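Local coordinates for putative type VI secretion protein (Escherichia coli, PDB 6SK0) that probably forms the trimeric puncturing spike at the tip of the type VI secretion system and carries a phospholipase effector for delivery, at residues A[498-506]-A[514-522]; A[584-595]-A[608-616]. All blocks are in the same frame, centred on the assembly; numbering follows the deposited sequence.

Overall arrangement
Interaction 1 and interaction 2 follow one another along the chain and are well separated in space, their centres about 46 Å apart and their nearest atoms about 31 Å apart. Interaction 1 (498-506 with 514-522) is a beta hairpin near the start of the modelled chain, part of an antiparallel sheet and about 41 Å from the centre of the chain. Interaction 2 (584-595 with 608-616) is an antiparallel pair of helices, about 14 Å from that centre, coming in sequence between strands 559-563 and 626-629, which pair side by side in a parallel sheet. Both touch the third subunit, and the second as well, consistent with an elongated spike whose successive levels are each built by all three chains.

Interaction 1: A[498-506]-A[514-522]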
# COMPACT_ATOMS: atom_id res chain seq x y z
N THR A 498 -29.79 -30.29 -19.46
CA THR A 498 -31.10 -30.42 -18.85
C THR A 498 -32.09 -29.51 -19.55
O THR A 498 -31.70 -28.60 -20.28
CB THR A 498 -31.03 -30.09 -17.36
OG1 THR A 498 -30.96 -28.67 -17.19
CG2 THR A 498 -29.83 -30.74 -16.72
N PRO A 499 -33.40 -29.73 -19.37
CA PRO A 499 -34.38 -28.83 -19.99
C PRO A 499 -34.24 -27.38 -19.55
O PRO A 499 -34.59 -26.48 -20.33
CB PRO A 499 -35.72 -29.43 -19.55
CG PRO A 499 -35.43 -30.86 -19.34
CD PRO A 499 -34.04 -30.92 -18.78
N ALA A 500 -33.74 -27.13 -18.35
CA ALA A 500 -33.51 -25.77 -17.89
C ALA A 500 -32.21 -25.19 -18.40
O ALA A 500 -31.83 -24.09 -17.97
CB ALA A 500 -33.53 -25.72 -16.36
N ASN A 501 -31.52 -25.89 -19.30
CA ASN A 501 -30.25 -25.48 -19.87
C ASN A 501 -29.11 -25.46 -18.85
O ASN A 501 -28.14 -24.72 -19.02
CB ASN A 501 -30.35 -24.13 -20.58
CG ASN A 501 -29.40 -24.01 -21.74
OD1 ASN A 501 -29.15 -24.98 -22.45
ND2 ASN A 501 -28.86 -22.81 -21.95
N ASN A 502 -29.21 -26.24 -17.78
CA ASN A 502 -28.02 -26.65 -17.06
C ASN A 502 -27.25 -27.61 -17.94
O ASN A 502 -27.79 -28.65 -18.34
CB ASN A 502 -28.36 -27.32 -15.73
CG ASN A 502 -29.02 -26.38 -14.77
OD1 ASN A 502 -29.90 -26.78 -14.02
ND2 ASN A 502 -28.59 -25.14 -14.77
N LYS A 503 -26.02 -27.28 -18.27
CA LYS A 503 -25.28 -28.11 -19.20
C LYS A 503 -23.89 -28.38 -18.67
O LYS A 503 -23.27 -27.55 -18.00
CB LYS A 503 -25.20 -27.47 -20.59
CG LYS A 503 -24.62 -26.09 -20.60
CD LYS A 503 -24.46 -25.57 -22.01
CE LYS A 503 -25.77 -25.61 -22.76
NZ LYS A 503 -25.60 -25.13 -24.15
N LEU A 504 -23.42 -29.58 -18.96
CA LEU A 504 -22.01 -29.93 -18.89
C LEU A 504 -21.62 -30.33 -20.30
O LEU A 504 -21.98 -31.40 -20.78
CB LEU A 504 -21.75 -31.05 -17.89
CG LEU A 504 -20.38 -31.70 -17.99
CD1 LEU A 504 -19.28 -30.68 -17.82
CD2 LEU A 504 -20.24 -32.81 -16.98
N ARG A 505 -20.91 -29.44 -20.99
CA ARG A 505 -20.51 -29.65 -22.37
C ARG A 505 -19.03 -29.95 -22.42
O ARG A 505 -18.22 -29.25 -21.81
CB ARG A 505 -20.84 -28.43 -23.22
CG ARG A 505 -20.57 -28.63 -24.69
CD ARG A 505 -21.05 -27.45 -25.50
NE ARG A 505 -20.12 -26.33 -25.46
CZ ARG A 505 -20.48 -25.06 -25.48
NH1 ARG A 505 -19.56 -24.10 -25.44
NH2 ARG A 505 -21.76 -24.73 -25.55
N MET A 506 -18.67 -31.01 -23.15
CA MET A 506 -17.29 -31.37 -23.40
C MET A 506 -17.05 -31.32 -24.90
O MET A 506 -17.67 -32.09 -25.65
CB MET A 506 -16.97 -32.75 -22.83
CG MET A 506 -17.00 -32.80 -21.33
SD MET A 506 -16.37 -34.34 -20.65
CE MET A 506 -16.42 -33.99 -18.90
N HIS A 514 -12.67 -28.15 -24.85
CA HIS A 514 -13.12 -27.35 -23.73
C HIS A 514 -14.19 -28.09 -22.96
O HIS A 514 -14.83 -29.02 -23.47
CB HIS A 514 -13.62 -25.96 -24.17
CG HIS A 514 -14.90 -25.98 -24.94
ND1 HIS A 514 -16.10 -26.36 -24.39
CD2 HIS A 514 -15.16 -25.61 -26.21
CE1 HIS A 514 -17.05 -26.25 -25.30
NE2 HIS A 514 -16.51 -25.79 -26.41
N ILE A 515 -14.35 -27.68 -21.72
CA ILE A 515 -15.42 -28.14 -20.86
C ILE A 515 -16.19 -26.92 -20.40
O ILE A 515 -15.59 -25.94 -19.96
CB ILE A 515 -14.88 -28.93 -19.65
CG1 ILE A 515 -14.17 -30.20 -20.13
CG2 ILE A 515 -15.99 -29.25 -18.68
CD1 ILE A 515 -13.48 -30.94 -19.05
N LYS A 516 -17.50 -26.97 -20.54
CA LYS A 516 -18.36 -25.89 -20.09
C LYS A 516 -19.37 -26.44 -19.10
O LYS A 516 -20.11 -27.37 -19.41
CB LYS A 516 -19.07 -25.22 -21.27
CG LYS A 516 -20.01 -24.13 -20.86
CD LYS A 516 -20.79 -23.60 -22.04
CE LYS A 516 -20.61 -22.12 -22.19
NZ LYS A 516 -21.62 -21.53 -23.10
N LEU A 517 -19.36 -25.90 -17.90
CA LEU A 517 -20.34 -26.19 -16.87
C LEU A 517 -21.13 -24.90 -16.65
O LEU A 517 -20.60 -23.93 -16.11
CB LEU A 517 -19.66 -26.65 -15.59
CG LEU A 517 -20.52 -27.35 -14.54
CD1 LEU A 517 -21.21 -28.55 -15.14
CD2 LEU A 517 -19.64 -27.74 -13.38
N SER A 518 -22.38 -24.88 -17.10
CA SER A 518 -23.10 -23.63 -17.19
C SER A 518 -24.52 -23.78 -16.68
O SER A 518 -25.21 -24.74 -17.02
CB SER A 518 -23.10 -23.11 -18.63
OG SER A 518 -23.96 -22.01 -18.77
N THR A 519 -24.94 -22.81 -15.88
CA THR A 519 -26.33 -22.66 -15.48
C THR A 519 -26.84 -21.31 -15.97
O THR A 519 -26.06 -20.36 -16.11
CB THR A 519 -26.51 -22.80 -13.96
OG1 THR A 519 -27.89 -22.68 -13.62
CG2 THR A 519 -25.72 -21.74 -13.21
N GLU A 520 -28.13 -21.24 -16.23
CA GLU A 520 -28.74 -20.00 -16.69
C GLU A 520 -28.95 -18.99 -15.57
O GLU A 520 -29.27 -17.84 -15.86
CB GLU A 520 -30.08 -20.27 -17.36
CG GLU A 520 -29.96 -20.84 -18.75
CD GLU A 520 -29.36 -19.86 -19.72
OE1 GLU A 520 -29.82 -18.70 -19.76
OE2 GLU A 520 -28.43 -20.24 -20.46
N TYR A 521 -28.80 -19.39 -14.32
CA TYR A 521 -29.05 -18.49 -13.22
C TYR A 521 -27.91 -17.49 -13.07
O TYR A 521 -26.74 -17.82 -13.29
CB TYR A 521 -29.24 -19.28 -11.93
CG TYR A 521 -29.73 -18.44 -10.79
CD1 TYR A 521 -28.84 -17.77 -9.97
CD2 TYR A 521 -31.08 -18.31 -10.54
CE1 TYR A 521 -29.28 -16.99 -8.94
CE2 TYR A 521 -31.53 -17.54 -9.50
CZ TYR A 521 -30.63 -16.88 -8.71
OH TYR A 521 -31.07 -16.11 -7.67
N GLY A 522 -28.25 -16.27 -12.68
CA GLY A 522 -27.28 -15.21 -12.48
C GLY A 522 -26.57 -14.83 -13.75
O GLY A 522 -25.33 -14.84 -13.81
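Strands 503-506 and 514-519 run antiparallel at 175°, with axes 4.6 Å apart, and the reciprocal backbone bonds of Lys-503 with Ser-518 and of Arg-505 with Lys-516 set the hairpin register. The second pair is short in both directions: Arg-505 N to Lys-516 O and Lys-516 N to Arg-505 O are both 2.7 Å. On the face carrying Leu-504, Met-506, Ile-515 and Leu-517, Leu-504 and Ile-515 lie side by side, CD1 of the first 3.7 Å from CG2 of the second, and Leu-517 CD1 rests 3.8 Å from the Leu-504 CB methylene. Arg-505 starts extended and then bends at chi3 (80°), which brings its guanidinium under the aliphatic part of Lys-516, whose CD sits over one guanidinium face. His-514 CE1 approaches the guanidinium edge, 3.1 Å from Arg-505 NE, with the two planes 72° apart. Beyond the strands, Asn-501 ND2 donates to Glu-520 OE2 at 3.0 Å from above the carboxylate plane; Arg-497 holds Asn-501 OD1, and Lys-524 forms a salt bridge with the same Glu-520 oxygen. Leu-504 packs on Leu-504 of the third subunit. The apolar face thus turns into the trimer, whereas the other gathers cationic groups, Arg-505 NH2 and Lys-516 NZ being 4.0 Å apart, which probably costs some electrostatic energy.

Interaction 2: A[584-595]-A[608-616]; sequences LEQALSLARSMA and ISCQQRLNA
An antiparallel helix pair, formed by helices 578-600 and 608-618, brings Leu-588 against Gln-612 and Asn-615. The axes of segments 584-595 and 608-616 approach to 10.2 Å, with a crossing angle of -165°. Leu-588 CD2 touches both: it meets Asn-615 ND2 at 3.4 Å and lies 3.5 Å from Gln-612 OE1, its side chain crossing that of Gln-612 at about a right angle. CG of Leu-588 stands opposite its own backbone N (chi1 177°), directing both methyls toward helix 608-618. One turn later, Arg-592 NH1 donates to Gln-612 OE1 at 2.9 Å, from above the amide plane, with guanidinium and amide planes 77° apart. The two helices form a helical hairpin, joined through the residues after 595 and before 608, and near that connection Ile-608 fills the interface: its CD1 reaches Ala-591 CB at 3.8 Å, its CG1 meets Ala-595 CB at 3.7 Å, and its CG2 rests on Arg-592 CG. At the far end, Asn-615 ND2 makes a weak bond to Leu-584 O at 3.4 Å, while Asn-615 OD1 accepts from Arg-643 of the second subunit. That same arginine also binds Gln-611 OE1, and Leu-584 packs on Val-637 of the third subunit.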
# COMPACT_ATOMS: atom_id res chain seq x y z
N LEU A 584 8.61 -13.80 -0.91
CA LEU A 584 8.37 -13.56 0.51
C LEU A 584 9.69 -13.45 1.27
O LEU A 584 9.85 -12.55 2.10
CB LEU A 584 7.51 -14.67 1.10
CG LEU A 584 6.07 -14.77 0.61
CD1 LEU A 584 5.48 -16.10 1.02
CD2 LEU A 584 5.22 -13.62 1.12
N GLU A 585 10.63 -14.34 1.00
CA GLU A 585 11.91 -14.31 1.69
C GLU A 585 12.70 -13.07 1.33
O GLU A 585 13.35 -12.47 2.19
CB GLU A 585 12.71 -15.57 1.36
CG GLU A 585 12.10 -16.83 1.90
CD GLU A 585 12.63 -18.06 1.21
OE1 GLU A 585 12.81 -19.08 1.89
OE2 GLU A 585 12.86 -18.00 -0.02
N GLN A 586 12.67 -12.67 0.06
CA GLN A 586 13.38 -11.48 -0.36
C GLN A 586 12.81 -10.24 0.33
O GLN A 586 13.56 -9.41 0.85
CB GLN A 586 13.30 -11.34 -1.88
CG GLN A 586 14.15 -10.23 -2.43
CD GLN A 586 14.17 -10.22 -3.94
OE1 GLN A 586 13.28 -10.75 -4.60
NE2 GLN A 586 15.20 -9.60 -4.51
N ALA A 587 11.49 -10.13 0.37
CA ALA A 587 10.87 -9.00 1.05
C ALA A 587 11.22 -9.00 2.53
O ALA A 587 11.53 -7.94 3.09
CB ALA A 587 9.35 -9.04 0.86
N LEU A 588 11.18 -10.16 3.17
CA LEU A 588 11.47 -10.23 4.59
C LEU A 588 12.92 -9.88 4.88
O LEU A 588 13.21 -9.16 5.84
CB LEU A 588 11.12 -11.61 5.14
CG LEU A 588 11.44 -11.84 6.61
CD1 LEU A 588 10.66 -10.88 7.50
CD2 LEU A 588 11.18 -13.28 7.01
N SER A 589 13.85 -10.37 4.07
CA SER A 589 15.26 -10.09 4.31
C SER A 589 15.56 -8.62 4.05
O SER A 589 16.36 -8.00 4.77
CB SER A 589 16.14 -11.00 3.47
OG SER A 589 16.15 -10.62 2.11
N LEU A 590 14.92 -8.03 3.05
CA LEU A 590 15.05 -6.59 2.84
C LEU A 590 14.54 -5.82 4.05
O LEU A 590 15.21 -4.90 4.53
CB LEU A 590 14.31 -6.17 1.57
CG LEU A 590 14.45 -4.68 1.23
CD1 LEU A 590 15.89 -4.32 0.94
CD2 LEU A 590 13.55 -4.29 0.07
N ALA A 591 13.37 -6.19 4.55
CA ALA A 591 12.82 -5.52 5.72
C ALA A 591 13.74 -5.67 6.93
O ALA A 591 13.91 -4.73 7.71
CB ALA A 591 11.43 -6.06 6.04
N ARG A 592 14.35 -6.84 7.10
CA ARG A 592 15.21 -7.07 8.25
C ARG A 592 16.49 -6.25 8.16
O ARG A 592 16.92 -5.64 9.15
CB ARG A 592 15.52 -8.55 8.40
CG ARG A 592 14.37 -9.36 8.97
CD ARG A 592 14.61 -10.84 8.82
NE ARG A 592 15.83 -11.25 9.49
CZ ARG A 592 15.87 -11.92 10.63
NH1 ARG A 592 14.74 -12.27 11.23
NH2 ARG A 592 17.03 -12.24 11.17
N SER A 593 17.12 -6.23 6.99
CA SER A 593 18.31 -5.42 6.82
C SER A 593 17.99 -3.94 7.01
O SER A 593 18.77 -3.20 7.63
CB SER A 593 18.95 -5.69 5.46
OG SER A 593 18.19 -5.14 4.41
N MET A 594 16.83 -3.50 6.54
CA MET A 594 16.45 -2.11 6.73
C MET A 594 16.13 -1.81 8.18
O MET A 594 16.33 -0.70 8.65
CB MET A 594 15.28 -1.75 5.84
CG MET A 594 15.66 -1.72 4.39
SD MET A 594 17.17 -0.84 4.06
CE MET A 594 16.63 0.08 2.64
N ALA A 595 15.61 -2.80 8.91
CA ALA A 595 15.35 -2.60 10.33
C ALA A 595 16.66 -2.43 11.09
O ALA A 595 16.76 -1.59 11.99
CB ALA A 595 14.54 -3.76 10.89
N ILE A 608 9.23 -6.19 12.50
CA ILE A 608 9.72 -7.38 11.81
C ILE A 608 8.97 -8.62 12.27
O ILE A 608 8.76 -9.54 11.49
CB ILE A 608 11.24 -7.53 12.02
CG1 ILE A 608 11.98 -6.41 11.29
CG2 ILE A 608 11.73 -8.88 11.54
CD1 ILE A 608 11.63 -6.29 9.83
N SER A 609 8.54 -8.65 13.53
CA SER A 609 7.97 -9.86 14.11
C SER A 609 6.75 -10.35 13.33
O SER A 609 6.67 -11.52 12.96
CB SER A 609 7.60 -9.61 15.57
OG SER A 609 6.80 -10.65 16.08
N CYS A 610 5.80 -9.46 13.08
CA CYS A 610 4.59 -9.87 12.38
C CYS A 610 4.86 -10.23 10.93
O CYS A 610 4.19 -11.10 10.39
CB CYS A 610 3.53 -8.78 12.48
SG CYS A 610 3.69 -7.50 11.25
N GLN A 611 5.87 -9.62 10.30
CA GLN A 611 6.21 -9.99 8.93
C GLN A 611 6.91 -11.34 8.87
O GLN A 611 6.68 -12.12 7.95
CB GLN A 611 7.06 -8.90 8.29
CG GLN A 611 6.32 -7.58 8.08
CD GLN A 611 5.09 -7.72 7.20
OE1 GLN A 611 5.06 -8.52 6.27
NE2 GLN A 611 4.06 -6.95 7.50
N GLN A 612 7.76 -11.64 9.85
CA GLN A 612 8.36 -12.96 9.94
C GLN A 612 7.30 -14.02 10.19
O GLN A 612 7.31 -15.10 9.58
CB GLN A 612 9.41 -12.97 11.06
CG GLN A 612 10.22 -14.22 11.15
CD GLN A 612 11.53 -14.10 10.42
OE1 GLN A 612 12.13 -13.03 10.36
NE2 GLN A 612 11.99 -15.20 9.86
N ARG A 613 6.35 -13.72 11.07
CA ARG A 613 5.23 -14.62 11.29
C ARG A 613 4.39 -14.78 10.03
O ARG A 613 3.90 -15.87 9.75
CB ARG A 613 4.38 -14.09 12.44
CG ARG A 613 3.28 -15.00 12.91
CD ARG A 613 2.85 -14.63 14.33
NE ARG A 613 2.55 -13.21 14.47
CZ ARG A 613 3.36 -12.32 15.03
NH1 ARG A 613 4.54 -12.69 15.50
NH2 ARG A 613 3.00 -11.05 15.12
N LEU A 614 4.23 -13.71 9.26
CA LEU A 614 3.51 -13.80 8.00
C LEU A 614 4.23 -14.70 7.02
O LEU A 614 3.60 -15.47 6.29
CB LEU A 614 3.30 -12.41 7.40
CG LEU A 614 2.52 -12.36 6.10
CD1 LEU A 614 1.10 -12.88 6.31
CD2 LEU A 614 2.49 -10.95 5.53
N ASN A 615 5.56 -14.60 6.97
CA ASN A 615 6.34 -15.51 6.14
C ASN A 615 6.07 -16.95 6.54
O ASN A 615 5.81 -17.81 5.69
CB ASN A 615 7.82 -15.19 6.25
CG ASN A 615 8.34 -14.43 5.05
OD1 ASN A 615 7.73 -13.48 4.60
ND2 ASN A 615 9.48 -14.86 4.53
N ALA A 616 6.12 -17.23 7.85
CA ALA A 616 5.84 -18.59 8.31
C ALA A 616 4.44 -19.04 7.93
O ALA A 616 4.24 -20.17 7.47
CB ALA A 616 6.04 -18.67 9.82